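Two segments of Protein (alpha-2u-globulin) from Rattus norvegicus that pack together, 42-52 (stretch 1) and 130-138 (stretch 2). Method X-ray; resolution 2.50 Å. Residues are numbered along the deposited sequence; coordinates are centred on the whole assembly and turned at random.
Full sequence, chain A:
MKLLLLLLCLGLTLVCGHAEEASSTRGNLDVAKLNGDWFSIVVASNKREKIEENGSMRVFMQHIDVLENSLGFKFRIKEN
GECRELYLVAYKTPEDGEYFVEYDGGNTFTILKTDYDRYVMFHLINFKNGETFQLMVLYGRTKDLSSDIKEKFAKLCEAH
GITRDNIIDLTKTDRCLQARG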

# COMPACT_ATOMS: atom_id res chain seq x y z
N VAL A 42 4.19 18.34 -21.79
CA VAL A 42 5.59 18.11 -22.16
C VAL A 42 6.33 17.38 -21.04
O VAL A 42 6.18 17.73 -19.87
CB VAL A 42 6.33 19.45 -22.43
CG1 VAL A 42 7.76 19.20 -22.81
CG2 VAL A 42 5.63 20.22 -23.52
N VAL A 43 7.08 16.35 -21.40
CA VAL A 43 7.89 15.58 -20.44
C VAL A 43 9.33 15.66 -20.91
O VAL A 43 9.59 15.64 -22.11
CB VAL A 43 7.47 14.09 -20.35
CG1 VAL A 43 6.04 13.97 -19.89
CG2 VAL A 43 7.63 13.41 -21.69
N ALA A 44 10.27 15.73 -19.98
CA ALA A 44 11.67 15.82 -20.35
C ALA A 44 12.53 15.09 -19.35
O ALA A 44 12.37 15.25 -18.14
CB ALA A 44 12.08 17.27 -20.42
N SER A 45 13.44 14.27 -19.87
CA SER A 45 14.37 13.51 -19.04
C SER A 45 15.59 13.19 -19.86
O SER A 45 15.46 12.88 -21.04
CB SER A 45 13.74 12.19 -18.58
OG SER A 45 14.65 11.45 -17.77
N ASN A 46 16.77 13.28 -19.26
CA ASN A 46 17.99 12.96 -20.00
C ASN A 46 18.06 11.44 -20.23
O ASN A 46 18.71 10.99 -21.17
CB ASN A 46 19.23 13.51 -19.30
CG ASN A 46 19.72 14.82 -19.93
OD1 ASN A 46 19.24 15.24 -20.98
ND2 ASN A 46 20.68 15.47 -19.29
N LYS A 47 17.37 10.67 -19.38
CA LYS A 47 17.29 9.21 -19.51
C LYS A 47 16.07 8.99 -20.40
O LYS A 47 15.06 8.42 -19.99
CB LYS A 47 17.10 8.54 -18.14
CG LYS A 47 17.29 7.01 -18.16
CD LYS A 47 17.99 6.53 -16.89
CE LYS A 47 18.47 5.08 -17.00
NZ LYS A 47 17.41 4.04 -16.78
N ARG A 48 16.21 9.46 -21.64
CA ARG A 48 15.19 9.43 -22.68
C ARG A 48 14.38 8.15 -22.84
O ARG A 48 13.21 8.21 -23.22
CB ARG A 48 15.83 9.79 -24.01
CG ARG A 48 15.02 10.74 -24.84
CD ARG A 48 15.65 10.93 -26.20
NE ARG A 48 14.94 11.93 -26.99
CZ ARG A 48 13.76 11.72 -27.58
NH1 ARG A 48 13.15 10.55 -27.48
NH2 ARG A 48 13.20 12.70 -28.27
N GLU A 49 14.99 7.01 -22.56
CA GLU A 49 14.33 5.71 -22.67
C GLU A 49 13.03 5.67 -21.85
O GLU A 49 12.05 5.04 -22.25
CB GLU A 49 15.30 4.62 -22.19
CG GLU A 49 14.69 3.27 -21.90
CD GLU A 49 15.57 2.42 -21.00
OE1 GLU A 49 16.08 2.94 -19.99
OE2 GLU A 49 15.74 1.22 -21.30
N LYS A 50 13.05 6.36 -20.72
CA LYS A 50 11.93 6.44 -19.78
C LYS A 50 10.72 7.22 -20.26
O LYS A 50 9.59 6.88 -19.93
CB LYS A 50 12.42 7.04 -18.46
CG LYS A 50 13.50 6.24 -17.77
CD LYS A 50 12.93 4.98 -17.19
CE LYS A 50 14.00 4.14 -16.52
NZ LYS A 50 13.41 2.94 -15.85
N ILE A 51 10.96 8.30 -21.00
CA ILE A 51 9.88 9.13 -21.52
C ILE A 51 9.43 8.74 -22.93
O ILE A 51 8.46 9.29 -23.45
CB ILE A 51 10.25 10.62 -21.48
CG1 ILE A 51 11.49 10.91 -22.32
CG2 ILE A 51 10.47 11.07 -20.06
CD1 ILE A 51 11.77 12.39 -22.48
N GLU A 52 10.13 7.79 -23.54
CA GLU A 52 9.78 7.35 -24.88
C GLU A 52 8.70 6.29 -24.84
O GLU A 52 8.25 5.91 -23.76
CB GLU A 52 10.99 6.78 -25.59
CG GLU A 52 11.92 7.82 -26.16
CD GLU A 52 13.28 7.27 -26.50
OE1 GLU A 52 13.43 6.03 -26.59
OE2 GLU A 52 14.22 8.07 -26.66
N GLY A 130 20.67 1.48 -7.20
CA GLY A 130 21.88 2.28 -7.26
C GLY A 130 21.87 3.47 -8.20
O GLY A 130 22.66 4.40 -8.03
N GLU A 131 20.98 3.46 -9.20
CA GLU A 131 20.91 4.57 -10.16
C GLU A 131 19.80 5.60 -9.93
O GLU A 131 18.77 5.31 -9.32
CB GLU A 131 20.77 4.02 -11.58
CG GLU A 131 22.00 3.30 -12.09
CD GLU A 131 21.76 2.63 -13.42
OE1 GLU A 131 20.67 2.79 -14.00
OE2 GLU A 131 22.68 1.94 -13.90
N THR A 132 20.04 6.80 -10.45
CA THR A 132 19.10 7.90 -10.36
C THR A 132 18.98 8.62 -11.70
O THR A 132 19.79 8.43 -12.60
CB THR A 132 19.56 8.96 -9.34
OG1 THR A 132 20.78 9.56 -9.78
CG2 THR A 132 19.76 8.35 -7.97
N PHE A 133 17.93 9.43 -11.83
CA PHE A 133 17.70 10.22 -13.03
C PHE A 133 16.64 11.28 -12.76
O PHE A 133 15.78 11.11 -11.91
CB PHE A 133 17.35 9.36 -14.26
CG PHE A 133 15.95 8.80 -14.28
CD1 PHE A 133 14.88 9.57 -14.74
CD2 PHE A 133 15.71 7.49 -13.89
CE1 PHE A 133 13.59 9.04 -14.80
CE2 PHE A 133 14.42 6.95 -13.95
CZ PHE A 133 13.37 7.73 -14.40
N GLN A 134 16.80 12.42 -13.43
CA GLN A 134 15.87 13.52 -13.31
C GLN A 134 14.75 13.40 -14.32
O GLN A 134 14.92 12.84 -15.40
CB GLN A 134 16.58 14.85 -13.54
CG GLN A 134 17.49 15.28 -12.43
CD GLN A 134 17.96 16.69 -12.63
OE1 GLN A 134 17.15 17.61 -12.76
NE2 GLN A 134 19.28 16.88 -12.70
N LEU A 135 13.60 13.96 -13.97
CA LEU A 135 12.43 13.97 -14.82
C LEU A 135 11.68 15.27 -14.56
O LEU A 135 11.51 15.66 -13.42
CB LEU A 135 11.50 12.81 -14.48
CG LEU A 135 10.22 12.87 -15.30
CD1 LEU A 135 10.51 12.44 -16.71
CD2 LEU A 135 9.19 11.97 -14.71
N MET A 136 11.26 15.95 -15.62
CA MET A 136 10.52 17.19 -15.48
C MET A 136 9.28 17.16 -16.34
O MET A 136 9.33 16.74 -17.49
CB MET A 136 11.39 18.40 -15.81
CG MET A 136 12.20 18.83 -14.62
SD MET A 136 13.21 20.24 -14.92
CE MET A 136 12.01 21.52 -14.94
N VAL A 137 8.15 17.53 -15.77
CA VAL A 137 6.91 17.52 -16.52
C VAL A 137 6.12 18.81 -16.40
O VAL A 137 6.19 19.52 -15.39
CB VAL A 137 5.99 16.35 -16.09
CG1 VAL A 137 6.59 15.04 -16.49
CG2 VAL A 137 5.80 16.37 -14.60
N LEU A 138 5.40 19.11 -17.48
CA LEU A 138 4.54 20.29 -17.55
C LEU A 138 3.13 19.78 -17.74
O LEU A 138 2.87 19.00 -18.66
CB LEU A 138 4.94 21.18 -18.72
CG LEU A 138 4.03 22.37 -19.05
CD1 LEU A 138 3.97 23.30 -17.87
CD2 LEU A 138 4.54 23.10 -20.27

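How does stretch 1 begin its contact with stretch 2? Its first residues, Val42 to Ala44, run as a strand antiparallel to the strand 131-138, the two directions differing by 169°. Val42 faces Leu138 in a hydrogen-bonded pair whose two bonds are unequal: Leu138 N gives a good one to Val42 O at 2.9 Å, whereas Val42 N reaches Leu138 O only weakly, at 3.5 Å. Their side chains lie on the same face of the sheet, with Val42 CB 4.3 Å from Leu138 CB. Val43 then pairs with Val137 without backbone hydrogen bonds between them, and here the CA atoms come to 4.5 Å, closer than the 5.2 Å between Val42 CA and Leu138 CA. Both valines turn to the other face of the sheet, and both have chi1 in the m well; Val43 CG1 meets Val137 CG1 at 3.6 Å. The backbone still takes part, since Val43 CA points its hydrogen at Met136 O, 3.5 Å away, and Val137 CA does the same to Val42 O at 3.4 Å.

What holds the ladder together at Ala44? Two short bonds to Met136 do so: Ala44 N donates to Met136 O at 2.8 Å, and Met136 N donates to Ala44 O, also at 2.8 Å. Ala44 and Met136 share the face used by Val42 and Leu138, but the alanine offers only a methyl group and the end of the Met136 side chain leads away from stretch 1, so this pair is joined mainly through its backbone.

How does the contact continue beyond this last bridge? At Ser45 a side chain takes up the bonding, its OG donating to Gln134 O at 2.8 Å. Ser45 OG also accepts a hydrogen bond from Lys47 N at 3.3 Å, so one hydroxyl ties the turn that follows to the neighbouring strand. Ser45 CB also packs against Leu135 CD1 at 3.7 Å. Asn46 points sideways and adds little, its polar side-chain atoms being bonded elsewhere in the structure.

Why does Phe133 matter so much to the rest of stretch 1? It is the residue with the largest area covered in this contact, 82 Å², and Ser45, Lys47 and Lys50 all approach its ring from the same side. Lys47 brings CD to 3.9 Å from Phe133 CD2, using the aliphatic part of its chain. Its charged end lies near Glu131, but Lys47 NZ and Glu131 OE1 are 4.5 Å apart, beyond a salt bridge. Lys50, whose N is bonded to Lys47 O at 3.0 Å, lays its side chain over one face of the ring: Lys50 CG is 3.7 Å from Phe133 CZ and 29° off the ring normal, a CH-pi contact. Ile51 closes the contact, its CG2 resting 3.6 Å from Leu135 CD1, the same methyl that Ser45 CB touches.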